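Local coordinates for protein putative cathepsin d (Ixodes ricinus, PDB 5N7Q) that probably cleaves proteins as a pepsin-like aspartic endopeptidase of the A1 family, and is held here with the inhibitor pepstatin A, at residues S23-F31 and H58-T67; C93-P104 and V138-L149. One frame throughout, in Å; residues are numbered along the deposited sequence. Where two conformers were deposited one is given.

Interaction 1: residues S23-F31 and H58-T67; sequences SIGTPPQDF and HRYDSSKSST
The beta-hairpin joining strands 17-24 and 29-36 of the N-terminal lobe is met along its turn by the loop that precedes strand 69-79, Gln-29 and Thr-26 making most of the polar contacts. The carboxamide of Gln-29 pairs with the backbone of Asp-61 in both directions. Gln-29 OE1 takes Asp-61 N on a lone pair at 2.9 Å, nearly straight at 173°. Gln-29 NE2 donates to Asp-61 O at 3.0 Å from 45° above the carbonyl plane, while Lys-64 N reaches that oxygen from the opposite face. Both bonds fix the amide's rotation; a water bridges NE2 to Pro-27 O and Lys-64 O.

At the turn, Thr-26 N binds Ser-65 OG (3.1 Å) and Thr-26 O accepts Ser-66 N (3.0 Å). A chi1 of 177° turns the Ser-65 hydroxyl away from its own N and toward Thr-26 N, close to Gly-25 CA; Asp-91 holds this hydroxyl and that of Tyr-60. Apolar contacts lie beside the polar ones: Ile-24 CG2 comes within 3.5 Å of Tyr-60 CE1, the side chains crossing at about a right angle, and the Phe-31 ring turns its edge to the 58-60 backbone, with CZ 3.8 Å from Tyr-60 CB. Asp-61 OD1 accepts Ser-63 N in an Asx turn. This hairpin and the loop into strand 69-79 belong to the N-terminal lobe of a pepsin-like protease, away from its predicted catalytic aspartates.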
loop_
_atom_site.group_PDB
_atom_site.type_symbol
_atom_site.label_atom_id
_atom_site.label_comp_id
_atom_site.label_asym_id
_atom_site.label_seq_id
_atom_site.Cartn_x
_atom_site.Cartn_y
_atom_site.Cartn_z
ATOM N N SER A 23 2.953 -2.816 -18.355
ATOM C CA SER A 23 3.905 -2.523 -19.429
ATOM C C SER A 23 3.910 -1.071 -19.763
ATOM O O SER A 23 2.935 -0.341 -19.510
ATOM C CB SER A 23 3.640 -3.364 -20.686
ATOM O OG SER A 23 2.518 -2.928 -21.426
ATOM N N ILE A 24 5.048 -0.648 -20.332
ATOM C CA ILE A 24 5.250 0.714 -20.790
ATOM C C ILE A 24 5.745 0.644 -22.229
ATOM O O ILE A 24 6.609 -0.161 -22.547
ATOM C CB ILE A 24 6.302 1.456 -19.939
ATOM C CG1 ILE A 24 5.986 1.394 -18.428
ATOM C CG2 ILE A 24 6.492 2.889 -20.422
ATOM C CD1 ILE A 24 4.810 2.210 -17.923
ATOM N N GLY A 25 5.231 1.522 -23.082
ATOM C CA GLY A 25 5.876 1.791 -24.385
ATOM C C GLY A 25 5.362 0.901 -25.481
ATOM O O GLY A 25 4.520 0.019 -25.275
ATOM N N THR A 26 5.882 1.168 -26.678
ATOM C CA THR A 26 5.434 0.517 -27.912
ATOM C C THR A 26 6.688 0.095 -28.695
ATOM O O THR A 26 7.425 0.952 -29.134
ATOM C CB THR A 26 4.590 1.477 -28.767
ATOM O OG1 THR A 26 3.546 2.043 -27.942
ATOM C CG2 THR A 26 3.983 0.763 -29.930
ATOM N N PRO A 27 6.967 -1.197 -28.836
ATOM C CA PRO A 27 6.187 -2.292 -28.264
ATOM C C PRO A 27 6.314 -2.354 -26.734
ATOM O O PRO A 27 7.166 -1.674 -26.170
ATOM C CB PRO A 27 6.824 -3.538 -28.899
ATOM C CG PRO A 27 8.206 -3.127 -29.231
ATOM C CD PRO A 27 8.136 -1.680 -29.597
ATOM N N PRO A 28 5.481 -3.177 -26.083
ATOM C CA PRO A 28 5.474 -3.200 -24.612
ATOM C C PRO A 28 6.785 -3.634 -23.976
ATOM O O PRO A 28 7.411 -4.617 -24.409
ATOM C CB PRO A 28 4.357 -4.202 -24.287
ATOM C CG PRO A 28 3.459 -4.151 -25.483
ATOM C CD PRO A 28 4.395 -3.996 -26.639
ATOM N N GLN A 29 7.215 -2.881 -22.972
ATOM C CA GLN A 29 8.294 -3.262 -22.072
ATOM C C GLN A 29 7.668 -3.609 -20.731
ATOM O O GLN A 29 6.923 -2.810 -20.170
ATOM C CB GLN A 29 9.281 -2.133 -21.903
ATOM C CG GLN A 29 9.944 -1.730 -23.221
ATOM C CD GLN A 29 10.856 -0.527 -23.067
ATOM O OE1 GLN A 29 11.602 -0.410 -22.082
ATOM N NE2 GLN A 29 10.834 0.359 -24.061
ATOM N N ASP A 30 7.995 -4.785 -20.221
ATOM C CA ASP A 30 7.283 -5.350 -19.052
ATOM C C ASP A 30 8.005 -5.075 -17.721
ATOM O O ASP A 30 9.223 -5.132 -17.635
ATOM C CB ASP A 30 7.104 -6.841 -19.242
ATOM C CG ASP A 30 6.157 -7.191 -20.365
ATOM O OD1 ASP A 30 5.208 -6.446 -20.642
ATOM O OD2 ASP A 30 6.369 -8.274 -20.972
ATOM N N PHE A 31 7.206 -4.788 -16.687
ATOM C CA PHE A 31 7.704 -4.518 -15.330
ATOM C C PHE A 31 6.772 -5.090 -14.293
ATOM O O PHE A 31 5.635 -5.492 -14.599
ATOM C CB PHE A 31 7.795 -3.004 -15.089
ATOM C CG PHE A 31 8.621 -2.285 -16.125
ATOM C CD1 PHE A 31 8.067 -1.829 -17.322
ATOM C CD2 PHE A 31 9.971 -2.090 -15.897
ATOM C CE1 PHE A 31 8.879 -1.228 -18.278
ATOM C CE2 PHE A 31 10.769 -1.485 -16.841
ATOM C CZ PHE A 31 10.221 -1.051 -18.028
ATOM N N HIS A 58 14.218 -4.811 -14.123
ATOM C CA HIS A 58 13.805 -4.432 -15.473
ATOM C C HIS A 58 13.905 -2.923 -15.660
ATOM O O HIS A 58 13.519 -2.142 -14.785
ATOM C CB HIS A 58 12.422 -4.958 -15.805
ATOM C CG HIS A 58 12.275 -6.415 -15.536
ATOM N ND1 HIS A 58 11.473 -6.893 -14.525
ATOM C CD2 HIS A 58 12.896 -7.491 -16.069
ATOM C CE1 HIS A 58 11.576 -8.209 -14.471
ATOM N NE2 HIS A 58 12.430 -8.597 -15.402
ATOM N N ARG A 59 14.475 -2.522 -16.792
ATOM C CA ARG A 59 14.715 -1.106 -17.099
ATOM C C ARG A 59 13.876 -0.636 -18.273
ATOM O O ARG A 59 13.575 -1.410 -19.201
ATOM C CB ARG A 59 16.213 -0.859 -17.336
ATOM C CG ARG A 59 17.097 -1.169 -16.137
ATOM C CD ARG A 59 18.596 -1.114 -16.431
ATOM N NE ARG A 59 18.952 -1.990 -17.535
ATOM C CZ ARG A 59 19.031 -3.325 -17.501
ATOM N NH1 ARG A 59 18.789 -4.028 -16.393
ATOM N NH2 ARG A 59 19.346 -3.986 -18.625
ATOM N N TYR A 60 13.477 0.622 -18.203
ATOM C CA TYR A 60 12.725 1.271 -19.286
ATOM C C TYR A 60 13.718 1.912 -20.244
ATOM O O TYR A 60 14.551 2.720 -19.799
ATOM C CB TYR A 60 11.821 2.327 -18.702
ATOM C CG TYR A 60 11.175 3.199 -19.771
ATOM C CD1 TYR A 60 10.275 2.677 -20.665
ATOM C CD2 TYR A 60 11.492 4.541 -19.888
ATOM C CE1 TYR A 60 9.694 3.463 -21.656
ATOM C CE2 TYR A 60 10.891 5.345 -20.831
ATOM C CZ TYR A 60 9.999 4.813 -21.727
ATOM O OH TYR A 60 9.428 5.627 -22.689
ATOM N N ASP A 61 13.614 1.551 -21.539
ATOM C CA ASP A 61 14.469 2.137 -22.579
ATOM C C ASP A 61 13.593 2.959 -23.536
ATOM O O ASP A 61 12.973 2.437 -24.426
ATOM C CB ASP A 61 15.228 1.061 -23.336
ATOM C CG ASP A 61 16.252 1.647 -24.290
ATOM O OD1 ASP A 61 16.197 2.859 -24.576
ATOM O OD2 ASP A 61 17.119 0.882 -24.772
ATOM N N SER A 62 13.570 4.264 -23.323
ATOM C CA SER A 62 12.798 5.169 -24.170
ATOM C C SER A 62 13.120 5.049 -25.658
ATOM O O SER A 62 12.247 5.257 -26.493
ATOM C CB SER A 62 13.035 6.604 -23.708
ATOM O OG SER A 62 14.404 6.946 -23.790
ATOM N N SER A 63 14.375 4.718 -25.959
ATOM C CA SER A 63 14.833 4.714 -27.338
ATOM C C SER A 63 14.258 3.583 -28.162
ATOM O O SER A 63 14.352 3.626 -29.385
ATOM C CB SER A 63 16.374 4.672 -27.395
ATOM O OG SER A 63 16.895 3.370 -27.148
ATOM N N LYS A 64 13.638 2.603 -27.513
ATOM C CA LYS A 64 13.012 1.461 -28.177
ATOM C C LYS A 64 11.502 1.613 -28.246
ATOM O O LYS A 64 10.829 0.723 -28.732
ATOM C CB LYS A 64 13.360 0.170 -27.428
ATOM C CG LYS A 64 14.848 -0.074 -27.217
ATOM C CD LYS A 64 15.622 -0.152 -28.521
ATOM C CE LYS A 64 17.077 -0.552 -28.258
ATOM N NZ LYS A 64 17.893 -0.537 -29.507
ATOM N N SER A 65 10.968 2.723 -27.728
ATOM C CA SER A 65 9.535 2.975 -27.740
ATOM C C SER A 65 9.140 4.086 -28.715
ATOM O O SER A 65 9.548 5.229 -28.556
ATOM C CB SER A 65 9.038 3.350 -26.332
ATOM O OG SER A 65 7.661 3.654 -26.404
ATOM N N SER A 66 8.280 3.763 -29.670
ATOM C CA SER A 66 7.812 4.736 -30.652
ATOM C C SER A 66 6.771 5.708 -30.113
ATOM O O SER A 66 6.428 6.667 -30.792
ATOM C CB SER A 66 7.261 4.008 -31.871
ATOM O OG SER A 66 6.158 3.200 -31.551
ATOM N N THR A 67 6.239 5.452 -28.916
ATOM C CA THR A 67 5.285 6.331 -28.265
ATOM C C THR A 67 5.881 7.176 -27.126
ATOM O O THR A 67 5.182 8.008 -26.530
ATOM C CB THR A 67 4.058 5.531 -27.776
ATOM O OG1 THR A 67 4.502 4.365 -27.098
ATOM C CG2 THR A 67 3.167 5.147 -28.983
HETATM O O HOH W 1 7.116 0.791 -32.482
HETATM O O HOH W 2 9.496 -0.485 -26.538
HETATM O O HOH W 3 13.463 -2.533 -21.912
HETATM O O HOH W 4 11.544 -4.110 -19.235
#

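Interaction 2: residues C93-P104 and V138-L149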
loop_
_atom_site.group_PDB
_atom_site.type_symbol
_atom_site.label_atom_id
_atom_site.label_comp_id
_atom_site.label_asym_id
_atom_site.label_seq_id
_atom_site.Cartn_x
_atom_site.Cartn_y
_atom_site.Cartn_z
ATOM N N CYS A 93 1.071 3.411 -20.875
ATOM C CA CYS A 93 1.128 2.499 -19.715
ATOM C C CYS A 93 -0.062 1.550 -19.812
ATOM O O CYS A 93 -1.195 1.998 -20.022
ATOM C CB CYS A 93 1.033 3.288 -18.409
ATOM S SG CYS A 93 1.005 2.270 -16.898
ATOM N N ARG A 94 0.207 0.252 -19.728
ATOM C CA ARG A 94 -0.842 -0.765 -19.816
ATOM C C ARG A 94 -0.996 -1.526 -18.520
ATOM O O ARG A 94 -0.022 -2.016 -17.947
ATOM C CB ARG A 94 -0.539 -1.769 -20.935
ATOM C CG ARG A 94 -0.427 -1.113 -22.286
ATOM C CD ARG A 94 -0.180 -2.133 -23.375
ATOM N NE ARG A 94 0.261 -1.491 -24.597
ATOM C CZ ARG A 94 1.474 -0.964 -24.784
ATOM N NH1 ARG A 94 2.416 -0.989 -23.824
ATOM N NH2 ARG A 94 1.763 -0.426 -25.966
ATOM N N ILE A 95 -2.257 -1.647 -18.112
ATOM C CA ILE A 95 -2.695 -2.467 -16.988
ATOM C C ILE A 95 -3.811 -3.370 -17.512
ATOM O O ILE A 95 -4.853 -2.883 -17.948
ATOM C CB ILE A 95 -3.256 -1.618 -15.841
ATOM C CG1 ILE A 95 -2.163 -0.712 -15.264
ATOM C CG2 ILE A 95 -3.895 -2.517 -14.783
ATOM C CD1 ILE A 95 -2.684 0.329 -14.292
ATOM N N GLY A 96 -3.544 -4.669 -17.573
ATOM C CA GLY A 96 -4.452 -5.594 -18.242
ATOM C C GLY A 96 -4.728 -5.100 -19.655
ATOM O O GLY A 96 -3.778 -4.778 -20.387
ATOM N N SER A 97 -5.999 -5.006 -20.029
ATOM C CA SER A 97 -6.383 -4.529 -21.358
ATOM C C SER A 97 -6.558 -3.009 -21.423
ATOM O O SER A 97 -6.927 -2.470 -22.472
ATOM C CB SER A 97 -7.661 -5.249 -21.829
ATOM O OG SER A 97 -8.766 -4.823 -21.067
ATOM N N ALA A 98 -6.273 -2.297 -20.333
ATOM C CA ALA A 98 -6.344 -0.843 -20.336
ATOM C C ALA A 98 -5.078 -0.281 -20.968
ATOM O O ALA A 98 -3.990 -0.669 -20.572
ATOM C CB ALA A 98 -6.501 -0.289 -18.933
ATOM N N LYS A 99 -5.258 0.628 -21.912
ATOM C CA LYS A 99 -4.156 1.338 -22.582
ATOM C C LYS A 99 -4.239 2.797 -22.191
ATOM O O LYS A 99 -5.106 3.529 -22.669
ATOM C CB LYS A 99 -4.263 1.224 -24.100
ATOM C CG LYS A 99 -4.426 -0.184 -24.618
ATOM C CD LYS A 99 -3.109 -0.873 -24.894
ATOM C CE LYS A 99 -3.316 -2.157 -25.687
ATOM N NZ LYS A 99 -2.195 -2.425 -26.628
ATOM N N VAL A 100 -3.337 3.208 -21.327
ATOM C CA VAL A 100 -3.376 4.542 -20.737
ATOM C C VAL A 100 -2.352 5.367 -21.494
ATOM O O VAL A 100 -1.152 5.269 -21.248
ATOM C CB VAL A 100 -3.031 4.519 -19.231
ATOM C CG1 VAL A 100 -3.230 5.913 -18.631
ATOM C CG2 VAL A 100 -3.865 3.464 -18.514
ATOM N N SER A 101 -2.843 6.160 -22.436
ATOM C CA SER A 101 -1.981 7.033 -23.243
ATOM C C SER A 101 -1.347 8.199 -22.463
ATOM O O SER A 101 -1.916 8.720 -21.481
ATOM C CB SER A 101 -2.760 7.592 -24.439
ATOM O OG SER A 101 -3.184 6.542 -25.307
ATOM N N GLY A 102 -0.167 8.621 -22.908
ATOM C CA GLY A 102 0.433 9.849 -22.398
ATOM C C GLY A 102 0.639 9.869 -20.896
ATOM O O GLY A 102 0.322 10.863 -20.235
ATOM N N GLN A 103 1.185 8.778 -20.364
ATOM C CA GLN A 103 1.349 8.620 -18.925
ATOM C C GLN A 103 2.751 9.059 -18.465
ATOM O O GLN A 103 3.750 8.444 -18.848
ATOM C CB GLN A 103 1.092 7.169 -18.497
ATOM C CG GLN A 103 1.300 6.910 -17.007
ATOM C CD GLN A 103 0.388 7.770 -16.150
ATOM O OE1 GLN A 103 -0.809 7.821 -16.421
ATOM N NE2 GLN A 103 0.946 8.473 -15.168
ATOM N N PRO A 104 2.824 10.118 -17.646
ATOM C CA PRO A 104 4.124 10.460 -17.124
ATOM C C PRO A 104 4.650 9.401 -16.160
ATOM O O PRO A 104 3.892 8.847 -15.385
ATOM C CB PRO A 104 3.899 11.777 -16.371
ATOM C CG PRO A 104 2.658 12.315 -16.897
ATOM C CD PRO A 104 1.820 11.115 -17.273
ATOM N N VAL A 138 0.353 13.759 -13.695
ATOM C CA VAL A 138 -0.941 13.061 -13.579
ATOM C C VAL A 138 -0.753 11.603 -13.165
ATOM O O VAL A 138 -0.050 10.837 -13.846
ATOM C CB VAL A 138 -1.805 13.187 -14.865
ATOM C CG1 VAL A 138 -1.160 12.554 -16.077
ATOM C CG2 VAL A 138 -3.184 12.575 -14.625
ATOM N N PRO A 139 -1.396 11.171 -12.059
ATOM C CA PRO A 139 -1.300 9.755 -11.711
ATOM C C PRO A 139 -2.046 8.838 -12.662
ATOM O O PRO A 139 -2.951 9.255 -13.389
ATOM C CB PRO A 139 -1.937 9.686 -10.325
ATOM C CG PRO A 139 -1.849 11.088 -9.789
ATOM C CD PRO A 139 -2.079 11.932 -11.006
ATOM N N VAL A 140 -1.633 7.586 -12.665
ATOM C CA VAL A 140 -2.189 6.584 -13.553
ATOM C C VAL A 140 -3.709 6.523 -13.463
ATOM O O VAL A 140 -4.392 6.599 -14.493
ATOM C CB VAL A 140 -1.565 5.199 -13.316
ATOM C CG1 VAL A 140 -2.271 4.146 -14.154
ATOM C CG2 VAL A 140 -0.096 5.220 -13.689
ATOM N N PHE A 141 -4.262 6.457 -12.246
ATOM C CA PHE A 141 -5.705 6.291 -12.137
ATOM C C PHE A 141 -6.410 7.544 -12.621
ATOM O O PHE A 141 -7.456 7.479 -13.254
ATOM C CB PHE A 141 -6.167 5.962 -10.733
ATOM C CG PHE A 141 -7.611 5.523 -10.647
ATOM C CD1 PHE A 141 -8.037 4.339 -11.265
ATOM C CD2 PHE A 141 -8.553 6.263 -9.937
ATOM C CE1 PHE A 141 -9.357 3.914 -11.197
ATOM C CE2 PHE A 141 -9.868 5.833 -9.843
ATOM C CZ PHE A 141 -10.269 4.641 -10.469
ATOM N N ASP A 142 -5.840 8.707 -12.294
ATOM C CA ASP A 142 -6.400 9.952 -12.795
ATOM C C ASP A 142 -6.423 10.031 -14.323
ATOM O O ASP A 142 -7.381 10.530 -14.936
ATOM C CB ASP A 142 -5.572 11.104 -12.251
ATOM C CG ASP A 142 -5.949 11.444 -10.838
ATOM O OD1 ASP A 142 -5.636 10.634 -9.942
ATOM O OD2 ASP A 142 -6.602 12.480 -10.635
ATOM N N ASN A 143 -5.355 9.530 -14.933
ATOM C CA ASN A 143 -5.257 9.474 -16.398
ATOM C C ASN A 143 -6.292 8.489 -16.994
ATOM O O ASN A 143 -6.942 8.798 -17.999
ATOM C CB ASN A 143 -3.829 9.096 -16.796
ATOM C CG ASN A 143 -3.389 9.721 -18.098
ATOM O OD1 ASN A 143 -4.068 10.590 -18.658
ATOM N ND2 ASN A 143 -2.247 9.276 -18.596
ATOM N N MET A 144 -6.500 7.348 -16.338
ATOM C CA MET A 144 -7.573 6.423 -16.700
ATOM C C MET A 144 -8.925 7.123 -16.653
ATOM O O MET A 144 -9.723 7.000 -17.602
ATOM C CB MET A 144 -7.574 5.210 -15.778
ATOM C CG MET A 144 -6.378 4.307 -15.998
ATOM S SD MET A 144 -6.247 2.982 -14.789
ATOM C CE MET A 144 -7.226 1.711 -15.566
ATOM N N MET A 145 -9.199 7.858 -15.584
ATOM C CA MET A 145 -10.464 8.591 -15.475
ATOM C C MET A 145 -10.619 9.639 -16.566
ATOM O O MET A 145 -11.680 9.744 -17.188
ATOM C CB MET A 145 -10.599 9.263 -14.116
ATOM C CG MET A 145 -10.787 8.275 -12.976
ATOM S SD MET A 145 -11.279 9.107 -11.459
ATOM C CE MET A 145 -9.899 10.221 -11.265
ATOM N N LYS A 146 -9.561 10.405 -16.804
ATOM C CA LYS A 146 -9.579 11.428 -17.878
ATOM C C LYS A 146 -9.895 10.821 -19.244
ATOM O O LYS A 146 -10.646 11.405 -20.034
ATOM C CB LYS A 146 -8.231 12.140 -17.943
ATOM C CG LYS A 146 -8.042 13.238 -16.924
ATOM C CD LYS A 146 -6.632 13.813 -16.990
ATOM C CE LYS A 146 -6.369 14.934 -15.979
ATOM N NZ LYS A 146 -6.745 14.622 -14.560
ATOM N N GLN A 147 -9.361 9.626 -19.498
ATOM C CA GLN A 147 -9.575 8.921 -20.763
ATOM C C GLN A 147 -10.877 8.087 -20.797
ATOM O O GLN A 147 -11.120 7.363 -21.770
ATOM C CB GLN A 147 -8.342 8.062 -21.077
ATOM C CG GLN A 147 -7.115 8.946 -21.279
ATOM C CD GLN A 147 -5.811 8.190 -21.436
ATOM O OE1 GLN A 147 -5.751 7.176 -22.110
ATOM N NE2 GLN A 147 -4.733 8.735 -20.869
ATOM N N GLY A 148 -11.674 8.183 -19.723
ATOM C CA GLY A 148 -12.952 7.517 -19.611
ATOM C C GLY A 148 -12.898 6.016 -19.553
ATOM O O GLY A 148 -13.916 5.337 -19.788
ATOM N N LEU A 149 -11.755 5.460 -19.161
ATOM C CA LEU A 149 -11.557 4.015 -19.255
ATOM C C LEU A 149 -12.346 3.207 -18.225
ATOM O O LEU A 149 -12.512 2.013 -18.395
ATOM C CB LEU A 149 -10.074 3.675 -19.128
ATOM C CG LEU A 149 -9.156 4.348 -20.149
ATOM C CD1 LEU A 149 -7.723 3.938 -19.899
ATOM C CD2 LEU A 149 -9.604 4.000 -21.563
#
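Gln-103 reaches from the corner after strand 98-101 to the start of helix 140-146, with each part of its side chain in contact. Gln-103 CB lies 3.9 Å from Asn-143 ND2. CG is anti to the backbone N, and the bend at chi2 (59°) then lays CG and CD across Val-140 CG2, Gln-103 CD at 3.6 Å from it. At the tip the two polar atoms part. Gln-103 OE1 accepts Asn-143 ND2 at 3.0 Å, the donor standing well above the carbonyl plane and the two amide planes 72° apart. Gln-103 NE2 spends its protons on two carbonyls: Val-138 O at 2.9 Å, approached almost end-on to the C=O bond, and Pro-104 O of its own segment.

The Ser-101 backbone is gripped by Gln-147, just past the helix. OE1 of Gln-147 receives Ser-101 N at 3.1 Å on a lone pair, and Gln-147 NE2 returns a bond to Ser-101 O at 2.9 Å; Asn-143 ND2 adds weak bonds to Ser-101 O and Gly-102 O.

Beside this polar row lies an apolar one. Val-100 sends CG1 against Asn-143 and CG2 against Met-144 CG and Leu-149 CD1, while Ile-95 CD1 meets Val-140 CG1 tip to tip at 3.8 Å. Met-144 CE rests near Ala-98 CB, and Phe-174 and Tyr-6 border Met-144 beyond the two segments. Side-chain amides thus pair with the backbone where the chain turns its corner, satisfying carbonyl and N-H groups there, while the methyl groups next to them seat the helix across strand 98-101 at 96°.

Both contacts lie in the N-terminal half of the chain on neighbouring strands, 17-24 and 82-95, with centres about 16 Å apart. Arg-94 joins them: its backbone N pairs with Ser-23 O, and Arg-94 NH1 probably bonds to Gly-25 O at 2.7 Å. Interaction 1 is the more peripheral, its centre about 25 Å from the centre of the chain against about 19 Å for that of interaction 2, and fastens a loop to a hairpin with waters bridging its polar groups. Interaction 2 sets a helix against strands, with more of its touching residues buried and methyl groups doing much of the packing. Glutamine amides bind backbone groups in both: one pairs with a loop, two link the strand corner to the residues flanking the helix.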